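Local coordinates for Rod shape-determining protein (MreC) (Helicobacter pylori, PDB 5LP5) that binds the elongation penicillin-binding protein PBP2 in a core cell wall synthesis complex and probably helps to maintain the rod shape of the cell, at the interface of chains A and B and the interface of chains C and A. Numbering follows the deposited sequence. Chains: chain A/B, Rod shape-determining protein (MreC); chain C, Penicillin-binding protein 2 (Pbp2).

Contact 1: the interface of chains A and B. Residues chain A 103, 105-109; chain B 158, 167, 169, 200-201.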
ATOM      1  N   PHE A 103      10.386  41.398  10.704  1.00 32.55           N
ATOM      2  CA  PHE A 103      10.276  39.994  11.111  1.00 33.59           C
ATOM      3  C   PHE A 103       9.428  39.959  12.380  1.00 34.67           C
ATOM      4  O   PHE A 103       9.354  40.957  13.096  1.00 36.80           O
ATOM      5  CB  PHE A 103      11.643  39.424  11.392  1.00 34.02           C
ATOM      6  CG  PHE A 103      12.501  39.302  10.182  1.00 34.18           C
ATOM      7  CD1 PHE A 103      12.528  38.138   9.436  1.00 34.07           C
ATOM      8  CD2 PHE A 103      13.336  40.346   9.811  1.00 35.74           C
ATOM      9  CE1 PHE A 103      13.360  38.043   8.335  1.00 34.27           C
ATOM     10  CE2 PHE A 103      14.158  40.255   8.706  1.00 35.58           C
ATOM     11  CZ  PHE A 103      14.171  39.104   7.967  1.00 34.71           C
ATOM     12  N   SER A 105       9.848  37.719  15.053  1.00 35.68           N
ATOM     13  CA  SER A 105      10.856  37.589  16.097  1.00 34.97           C
ATOM     14  C   SER A 105      12.146  38.058  15.464  1.00 34.51           C
ATOM     15  O   SER A 105      12.246  38.045  14.236  1.00 34.41           O
ATOM     16  CB  SER A 105      10.982  36.122  16.502  1.00 35.17           C
ATOM     17  OG  SER A 105      11.765  35.998  17.664  1.00 37.18           O
ATOM     18  N   LEU A 106      13.131  38.467  16.265  1.00 34.39           N
ATOM     19  CA  LEU A 106      14.477  38.693  15.748  1.00 34.87           C
ATOM     20  C   LEU A 106      15.365  37.492  15.931  1.00 34.66           C
ATOM     21  O   LEU A 106      16.550  37.566  15.676  1.00 33.19           O
ATOM     22  CB  LEU A 106      15.138  39.927  16.374  1.00 35.40           C
ATOM     23  CG  LEU A 106      14.530  41.256  15.896  1.00 35.49           C
ATOM     24  CD1 LEU A 106      15.188  42.420  16.599  1.00 36.47           C
ATOM     25  CD2 LEU A 106      14.681  41.488  14.401  1.00 35.15           C
ATOM     26  N   GLU A 107      14.773  36.400  16.387  1.00 35.01           N
ATOM     27  CA  GLU A 107      15.450  35.128  16.503  1.00 36.66           C
ATOM     28  C   GLU A 107      14.894  34.101  15.517  1.00 35.84           C
ATOM     29  O   GLU A 107      15.047  32.892  15.730  1.00 36.45           O
ATOM     30  CB  GLU A 107      15.273  34.575  17.932  1.00 38.17           C
ATOM     31  CG  GLU A 107      15.989  35.356  19.037  1.00 39.49           C
ATOM     32  CD  GLU A 107      15.567  34.942  20.429  1.00 41.47           C
ATOM     33  OE1 GLU A 107      15.351  33.731  20.674  1.00 44.04           O
ATOM     34  OE2 GLU A 107      15.473  35.836  21.301  1.00 43.75           O
ATOM     35  N   ASP A 108      14.238  34.548  14.445  1.00 34.85           N
ATOM     36  CA  ASP A 108      13.598  33.642  13.480  1.00 33.90           C
ATOM     37  C   ASP A 108      13.411  34.387  12.151  1.00 34.12           C
ATOM     38  O   ASP A 108      12.669  35.392  12.116  1.00 33.74           O
ATOM     39  CB  ASP A 108      12.260  33.173  14.071  1.00 33.68           C
ATOM     40  CG  ASP A 108      11.493  32.184  13.185  1.00 32.36           C
ATOM     41  OD1 ASP A 108      12.106  31.468  12.369  1.00 29.76           O
ATOM     42  OD2 ASP A 108      10.245  32.175  13.305  1.00 33.22           O
ATOM     43  N   THR A 109      14.074  33.899  11.094  1.00 33.78           N
ATOM     44  CA  THR A 109      14.006  34.521   9.765  1.00 33.42           C
ATOM     45  C   THR A 109      12.822  34.038   8.921  1.00 32.51           C
ATOM     46  O   THR A 109      12.568  34.559   7.849  1.00 30.17           O
ATOM     47  CB  THR A 109      15.269  34.195   8.921  1.00 33.48           C
ATOM     48  OG1 THR A 109      15.377  32.778   8.698  1.00 32.68           O
ATOM     49  CG2 THR A 109      16.536  34.700   9.590  1.00 34.01           C
TER
ATOM     50  N   SER B 158      18.611  42.888  11.442  1.00 28.64           N
ATOM     51  CA  SER B 158      18.697  42.007  10.273  1.00 27.66           C
ATOM     52  C   SER B 158      19.744  42.410   9.258  1.00 26.25           C
ATOM     53  O   SER B 158      19.774  43.550   8.798  1.00 26.45           O
ATOM     54  CB  SER B 158      17.367  41.916   9.549  1.00 27.58           C
ATOM     55  OG  SER B 158      17.420  40.942   8.525  1.00 28.94           O
ATOM     56  N   LEU B 167      20.307  35.702   4.721  1.00 24.80           N
ATOM     57  CA  LEU B 167      19.809  36.382   5.912  1.00 24.56           C
ATOM     58  C   LEU B 167      20.281  35.777   7.220  1.00 25.59           C
ATOM     59  O   LEU B 167      20.438  34.553   7.354  1.00 27.57           O
ATOM     60  CB  LEU B 167      18.276  36.382   5.901  1.00 24.22           C
ATOM     61  CG  LEU B 167      17.645  37.297   4.854  1.00 23.86           C
ATOM     62  CD1 LEU B 167      16.148  37.048   4.777  1.00 24.51           C
ATOM     63  CD2 LEU B 167      17.935  38.757   5.179  1.00 22.82           C
ATOM     64  N   PHE B 169      20.771  37.332  11.728  1.00 27.56           N
ATOM     65  CA  PHE B 169      20.569  38.429  12.663  1.00 28.05           C
ATOM     66  C   PHE B 169      21.841  38.688  13.449  1.00 29.48           C
ATOM     67  O   PHE B 169      22.570  37.773  13.825  1.00 30.48           O
ATOM     68  CB  PHE B 169      19.443  38.132  13.650  1.00 28.00           C
ATOM     69  CG  PHE B 169      18.088  38.042  13.025  1.00 27.80           C
ATOM     70  CD1 PHE B 169      17.370  39.184  12.736  1.00 27.51           C
ATOM     71  CD2 PHE B 169      17.509  36.817  12.782  1.00 28.29           C
ATOM     72  CE1 PHE B 169      16.113  39.117  12.179  1.00 27.35           C
ATOM     73  CE2 PHE B 169      16.240  36.739  12.242  1.00 28.97           C
ATOM     74  CZ  PHE B 169      15.543  37.894  11.934  1.00 28.42           C
ATOM     75  N   LEU B 200      15.056  44.825   5.887  1.00 25.76           N
ATOM     76  CA  LEU B 200      13.720  44.252   5.985  1.00 26.85           C
ATOM     77  C   LEU B 200      13.115  44.365   7.380  1.00 27.06           C
ATOM     78  O   LEU B 200      11.924  44.084   7.566  1.00 26.16           O
ATOM     79  CB  LEU B 200      13.697  42.788   5.570  1.00 28.26           C
ATOM     80  CG  LEU B 200      14.454  42.330   4.322  1.00 28.60           C
ATOM     81  CD1 LEU B 200      14.972  40.899   4.462  1.00 30.10           C
ATOM     82  CD2 LEU B 200      13.584  42.467   3.105  1.00 27.79           C
ATOM     83  N   ASP B 201      13.924  44.795   8.356  1.00 26.99           N
ATOM     84  CA  ASP B 201      13.523  44.740   9.772  1.00 27.04           C
ATOM     85  C   ASP B 201      12.805  45.986  10.299  1.00 27.99           C
ATOM     86  O   ASP B 201      12.290  45.990  11.414  1.00 28.04           O
ATOM     87  CB  ASP B 201      14.723  44.429  10.670  1.00 26.00           C
ATOM     88  CG  ASP B 201      15.907  45.354  10.444  1.00 24.95           C
ATOM     89  OD1 ASP B 201      15.828  46.271   9.609  1.00 24.27           O
ATOM     90  OD2 ASP B 201      16.941  45.147  11.110  1.00 25.60           O
TER
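B:Phe169, on strand 166-172 of one MreC copy, drives its ring into a notch of the other copy formed by A:Phe103, A:Leu106 and A:Thr109. The two phenyl rings meet edge to face, planes 76° apart and centroids 5.0 Å from each other, with the CZ tip of B:Phe169 pointing at the centre of the A:Phe103 face. Methyls flank the B:Phe169 ring from opposite faces: CD2 of A:Leu106 reaches CE1 of B:Phe169 at 3.6 Å from the side of its own carbonyl O, while CG2 of A:Thr109 comes up to CE2 from the other face. With OG1 of A:Thr109 set between the backbone N and the carbonyl carbon (chi1 62°), CG2 is the branch turned to the ring. The backbone carbonyl oxygen of A:Leu106 itself sits above the B:Phe169 ring plane, offset toward the rim. No hydrogen bond joins the chains here, so shape and apolar packing carry this patch. Farther out, the CZ tip of A:Phe103 approaches the methyl CD1 of B:Leu200 at 4.0 Å, and B:Ser158 lies above the CE2 rim of A:Phe103, on the face that B:Phe169 also meets. Each rim is braced from within its own chain. In chain A the amide N of A:Glu107 donates to the hydroxyl OG of A:Ser105 (3.3 Å). In chain B the amide N of B:Ser158 donates to carboxylate OD2 of B:Asp201 at 2.8 Å, meeting it from above the carboxylate plane.

Contact 2: the interface of chains A and B. Residues chain A 234-236; chain B 160, 164-165.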
ATOM      1  N   GLY A 234      16.911  33.866   1.466  1.00 31.84           N
ATOM      2  CA  GLY A 234      17.413  34.825   0.472  1.00 32.21           C
ATOM      3  C   GLY A 234      16.673  36.152   0.427  1.00 32.46           C
ATOM      4  O   GLY A 234      15.499  36.193   0.068  1.00 31.64           O
ATOM      5  N   ALA A 235      17.375  37.240   0.735  1.00 33.20           N
ATOM      6  CA  ALA A 235      16.735  38.522   0.981  1.00 33.25           C
ATOM      7  C   ALA A 235      16.122  39.192  -0.241  1.00 33.84           C
ATOM      8  O   ALA A 235      15.265  40.071  -0.091  1.00 33.67           O
ATOM      9  CB  ALA A 235      17.711  39.477   1.638  1.00 33.70           C
ATOM     10  N   LYS A 236      16.550  38.796  -1.437  1.00 35.10           N
ATOM     11  CA  LYS A 236      16.035  39.428  -2.639  1.00 36.18           C
ATOM     12  C   LYS A 236      14.549  39.173  -2.810  1.00 34.16           C
ATOM     13  O   LYS A 236      13.843  40.059  -3.250  1.00 34.52           O
ATOM     14  CB  LYS A 236      16.816  38.999  -3.873  1.00 37.96           C
ATOM     15  CG  LYS A 236      17.880  40.011  -4.269  1.00 41.75           C
ATOM     16  CD  LYS A 236      18.870  39.440  -5.282  1.00 44.65           C
ATOM     17  CE  LYS A 236      19.725  40.518  -5.950  1.00 47.90           C
ATOM     18  NZ  LYS A 236      20.134  40.100  -7.324  1.00 49.14           N
TER
ATOM     19  N   MET B 160      22.287  40.904   5.753  1.00 27.50           N
ATOM     20  CA  MET B 160      22.379  39.982   4.614  1.00 29.18           C
ATOM     21  C   MET B 160      23.830  39.802   4.175  1.00 29.36           C
ATOM     22  O   MET B 160      24.604  40.746   4.169  1.00 28.39           O
ATOM     23  CB  MET B 160      21.498  40.460   3.466  1.00 29.16           C
ATOM     24  CG  MET B 160      21.852  41.827   2.914  1.00 28.91           C
ATOM     25  SD  MET B 160      20.567  42.341   1.744  1.00 29.23           S
ATOM     26  CE  MET B 160      21.192  43.939   1.251  1.00 29.62           C
ATOM     27  N   ASN B 164      24.351  36.516  -2.675  1.00 40.84           N
ATOM     28  CA  ASN B 164      23.034  35.896  -2.583  1.00 39.24           C
ATOM     29  C   ASN B 164      22.169  36.455  -1.448  1.00 35.84           C
ATOM     30  O   ASN B 164      21.083  35.933  -1.181  1.00 34.86           O
ATOM     31  CB  ASN B 164      23.201  34.391  -2.357  1.00 40.50           C
ATOM     32  CG  ASN B 164      23.834  33.715  -3.515  1.00 41.73           C
ATOM     33  OD1 ASN B 164      23.632  34.114  -4.657  1.00 41.91           O
ATOM     34  ND2 ASN B 164      24.602  32.675  -3.234  1.00 43.24           N
ATOM     35  N   GLN B 165      22.687  37.473  -0.754  1.00 32.75           N
ATOM     36  CA  GLN B 165      21.976  38.163   0.301  1.00 29.98           C
ATOM     37  C   GLN B 165      21.353  37.194   1.314  1.00 27.71           C
ATOM     38  O   GLN B 165      20.150  37.261   1.613  1.00 27.39           O
ATOM     39  CB  GLN B 165      20.930  39.093  -0.317  1.00 30.62           C
ATOM     40  CG  GLN B 165      21.479  39.982  -1.426  1.00 31.52           C
ATOM     41  CD  GLN B 165      20.652  41.250  -1.698  1.00 31.68           C
ATOM     42  OE1 GLN B 165      19.430  41.281  -1.557  1.00 32.80           O
ATOM     43  NE2 GLN B 165      21.336  42.306  -2.088  1.00 31.63           N
TER
HETATM   44  O   HOH W   1      19.087  37.210  -2.349  1.00 14.03           O
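A backbone-led contact between two copies of MreC, pairing the start of the 3-10 helix 235-238 of chain A with the loop just ahead of strand 166-172 in chain B, helps to hold the two copies together in the deposited assembly. B:Gln165 belongs to the barrel core of the MreC family, and its backbone, with positive phi (49°), presents its carbonyl to chain A. The amide N of A:Ala235 donates to the carbonyl O of B:Gln165 at 2.9 Å, with 158° at the hydrogen; the donor stands tilted 26° from the carbonyl plane. Next along chain A, the amide N of A:Lys236 pairs with water 1 at 3.1 Å, and water 1 lies 2.6 Å from the carbonyl O of B:Asn164. Successive amides at the helix start thus address successive carbonyls of the loop, one directly and one through water. Side chains fill in around this. The methyl CB of A:Ala235 packs on CB of B:Gln165 at 3.8 Å and faces the thioether SD of B:Met160 at 4.0 Å. The extended side chain of B:Gln165 crosses that of A:Lys236 at about a right angle, its amide oxygen OE1 lying 3.4 Å from the aliphatic CG of A:Lys236.

Contact 3: the interface of chains C and A. Residues chain C 134-135, 138; chain A 153-154, 156, 169-170, 182.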
ATOM      1  N   TYR C 134      -4.739  19.254   4.662  1.00 26.57           N
ATOM      2  CA  TYR C 134      -3.437  19.088   5.305  1.00 27.49           C
ATOM      3  C   TYR C 134      -2.931  20.399   5.911  1.00 28.81           C
ATOM      4  O   TYR C 134      -2.564  20.444   7.060  1.00 30.24           O
ATOM      5  CB  TYR C 134      -2.400  18.493   4.369  1.00 26.98           C
ATOM      6  CG  TYR C 134      -1.059  18.299   5.027  1.00 27.73           C
ATOM      7  CD1 TYR C 134      -0.748  17.121   5.659  1.00 28.11           C
ATOM      8  CD2 TYR C 134      -0.092  19.297   5.020  1.00 28.87           C
ATOM      9  CE1 TYR C 134       0.485  16.937   6.284  1.00 27.99           C
ATOM     10  CE2 TYR C 134       1.128  19.114   5.642  1.00 28.71           C
ATOM     11  CZ  TYR C 134       1.398  17.939   6.267  1.00 28.21           C
ATOM     12  OH  TYR C 134       2.605  17.778   6.862  1.00 29.52           O
ATOM     13  N   ALA C 135      -2.932  21.477   5.161  1.00 30.60           N
ATOM     14  CA  ALA C 135      -2.429  22.760   5.681  1.00 33.06           C
ATOM     15  C   ALA C 135      -3.210  23.319   6.876  1.00 34.82           C
ATOM     16  O   ALA C 135      -2.645  23.947   7.774  1.00 34.43           O
ATOM     17  CB  ALA C 135      -2.392  23.796   4.563  1.00 34.09           C
ATOM     18  N   ILE C 138      -2.304  21.500  10.032  1.00 40.36           N
ATOM     19  CA  ILE C 138      -0.976  21.894  10.475  1.00 39.49           C
ATOM     20  C   ILE C 138      -0.978  23.175  11.301  1.00 39.05           C
ATOM     21  O   ILE C 138      -0.058  23.412  12.054  1.00 39.86           O
ATOM     22  CB  ILE C 138      -0.030  22.030   9.247  1.00 39.85           C
ATOM     23  CG1 ILE C 138       0.433  20.654   8.789  1.00 40.42           C
ATOM     24  CG2 ILE C 138       1.180  22.914   9.525  1.00 40.10           C
ATOM     25  CD1 ILE C 138       0.997  19.814   9.921  1.00 42.75           C
TER
ATOM     26  N   LYS A 153       7.607  25.991  10.907  1.00 39.65           N
ATOM     27  CA  LYS A 153       6.740  24.936  11.446  1.00 44.47           C
ATOM     28  C   LYS A 153       5.310  24.919  10.854  1.00 39.96           C
ATOM     29  O   LYS A 153       4.702  23.874  10.696  1.00 36.85           O
ATOM     30  CB  LYS A 153       6.670  25.099  12.988  1.00 53.18           C
ATOM     31  CG  LYS A 153       6.064  23.965  13.794  1.00 63.36           C
ATOM     32  CD  LYS A 153       6.065  24.295  15.285  1.00 71.91           C
ATOM     33  CE  LYS A 153       5.228  23.278  16.068  1.00 77.86           C
ATOM     34  NZ  LYS A 153       5.510  23.280  17.532  1.00 82.34           N
ATOM     35  N   ARG A 154       4.775  26.099  10.572  1.00 36.73           N
ATOM     36  CA  ARG A 154       3.377  26.258  10.150  1.00 33.17           C
ATOM     37  C   ARG A 154       3.201  26.340   8.638  1.00 30.46           C
ATOM     38  O   ARG A 154       2.071  26.375   8.140  1.00 28.56           O
ATOM     39  CB  ARG A 154       2.821  27.551  10.742  1.00 34.06           C
ATOM     40  CG  ARG A 154       2.743  27.544  12.264  1.00 35.54           C
ATOM     41  CD  ARG A 154       2.000  28.737  12.804  1.00 35.49           C
ATOM     42  NE  ARG A 154       0.677  28.885  12.190  1.00 35.47           N
ATOM     43  CZ  ARG A 154      -0.157  29.891  12.430  1.00 34.19           C
ATOM     44  NH1 ARG A 154       0.183  30.832  13.289  1.00 33.97           N
ATOM     45  NH2 ARG A 154      -1.328  29.953  11.807  1.00 33.99           N
ATOM     46  N   ALA A 156       3.003  24.970   5.170  1.00 23.95           N
ATOM     47  CA  ALA A 156       2.725  23.717   4.471  1.00 24.25           C
ATOM     48  C   ALA A 156       1.775  23.957   3.309  1.00 23.25           C
ATOM     49  O   ALA A 156       0.867  24.765   3.397  1.00 22.01           O
ATOM     50  CB  ALA A 156       2.123  22.692   5.423  1.00 25.43           C
ATOM     51  N   PHE A 169       3.322  16.876   0.030  1.00 25.19           N
ATOM     52  CA  PHE A 169       3.077  18.093   0.816  1.00 25.24           C
ATOM     53  C   PHE A 169       4.349  18.684   1.363  1.00 25.08           C
ATOM     54  O   PHE A 169       5.252  17.955   1.790  1.00 25.38           O
ATOM     55  CB  PHE A 169       2.129  17.830   1.980  1.00 25.77           C
ATOM     56  CG  PHE A 169       0.736  17.458   1.562  1.00 26.02           C
ATOM     57  CD1 PHE A 169      -0.172  18.444   1.193  1.00 25.06           C
ATOM     58  CD2 PHE A 169       0.327  16.131   1.556  1.00 26.15           C
ATOM     59  CE1 PHE A 169      -1.454  18.111   0.822  1.00 24.73           C
ATOM     60  CE2 PHE A 169      -0.951  15.801   1.171  1.00 26.20           C
ATOM     61  CZ  PHE A 169      -1.845  16.794   0.811  1.00 25.48           C
ATOM     62  N   ILE A 170       4.420  20.004   1.333  1.00 25.37           N
ATOM     63  CA  ILE A 170       5.633  20.686   1.732  1.00 26.60           C
ATOM     64  C   ILE A 170       5.713  20.658   3.252  1.00 26.23           C
ATOM     65  O   ILE A 170       4.766  20.952   3.955  1.00 27.10           O
ATOM     66  CB  ILE A 170       5.671  22.142   1.207  1.00 27.78           C
ATOM     67  CG1 ILE A 170       6.068  22.200  -0.277  1.00 28.09           C
ATOM     68  CG2 ILE A 170       6.576  23.027   2.037  1.00 27.89           C
ATOM     69  CD1 ILE A 170       7.535  21.981  -0.575  1.00 28.66           C
ATOM     70  N   PHE A 182       5.379  12.664   2.041  1.00 29.99           N
ATOM     71  CA  PHE A 182       4.194  11.832   1.794  1.00 28.54           C
ATOM     72  C   PHE A 182       3.931  11.426   0.345  1.00 27.20           C
ATOM     73  O   PHE A 182       2.800  11.324  -0.098  1.00 28.59           O
ATOM     74  CB  PHE A 182       2.950  12.461   2.414  1.00 28.37           C
ATOM     75  CG  PHE A 182       3.145  12.934   3.829  1.00 28.47           C
ATOM     76  CD1 PHE A 182       3.747  12.121   4.795  1.00 28.91           C
ATOM     77  CD2 PHE A 182       2.803  14.237   4.166  1.00 27.41           C
ATOM     78  CE1 PHE A 182       3.942  12.591   6.079  1.00 28.82           C
ATOM     79  CE2 PHE A 182       2.964  14.703   5.464  1.00 27.15           C
ATOM     80  CZ  PHE A 182       3.537  13.879   6.422  1.00 28.05           C
TER
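Helix 134-138 of PBP2 lies against strands 166-172 and 178-183 of MreC chain A and against the loop residues A:Arg154 and A:Ala156, all within the barrel core of the MreC family. The helix falls in the penicillin-binding protein dimerisation domain of PBP2. C:Tyr134, at the start of the helix, has its CG anti to the backbone N (chi1 -179°), which sends the phenol ring in among A:Phe169, A:Phe182 and A:Ala156. Its CB lies over the face of the A:Phe169 ring, 3.9 Å from the centroid in a CH-pi contact, and the two side chains run past each other in opposite directions. In return, CB of A:Phe169 lies above one face of the tyrosine ring, toward the rim. A:Phe182 comes at about a right angle: its CE2 edge meets CE1 of C:Tyr134 at 3.4 Å, close to the phenol OH, and CZ of the tyrosine lies in the plane of the phenylalanine ring. No hydrogen bond crosses this patch. The methyl CB of A:Ala156 touches CE2 of C:Tyr134 at 3.7 Å, on the ring edge away from A:Phe182. The next residue after C:Tyr134, C:Ala135, packs its CB 3.6 Å from the carbonyl O of A:Ala156. One turn along, the CG2 branch of C:Ile138 lies 3.8 Å from the carbonyl O of A:Arg154.

Contact 1 and contact 2 belong to the same MreC-MreC interface, about 12 Å apart between the centres of their C-alpha atoms, and draw on neighbouring stretches of chain B: strands 158-161 and 166-172 and the loop leading into the latter. Contact 3 lies about 23 Å from contact 1 and about 25 Å from contact 2. The same residue serves twice, as A:Phe169 toward PBP2 and as B:Phe169 toward the other MreC copy. This aromatic side chain can therefore face either partner, at least in this assembly, where chain A bridges PBP2 to the second MreC. The structure alone does not show whether this MreC pairing extends further in cells.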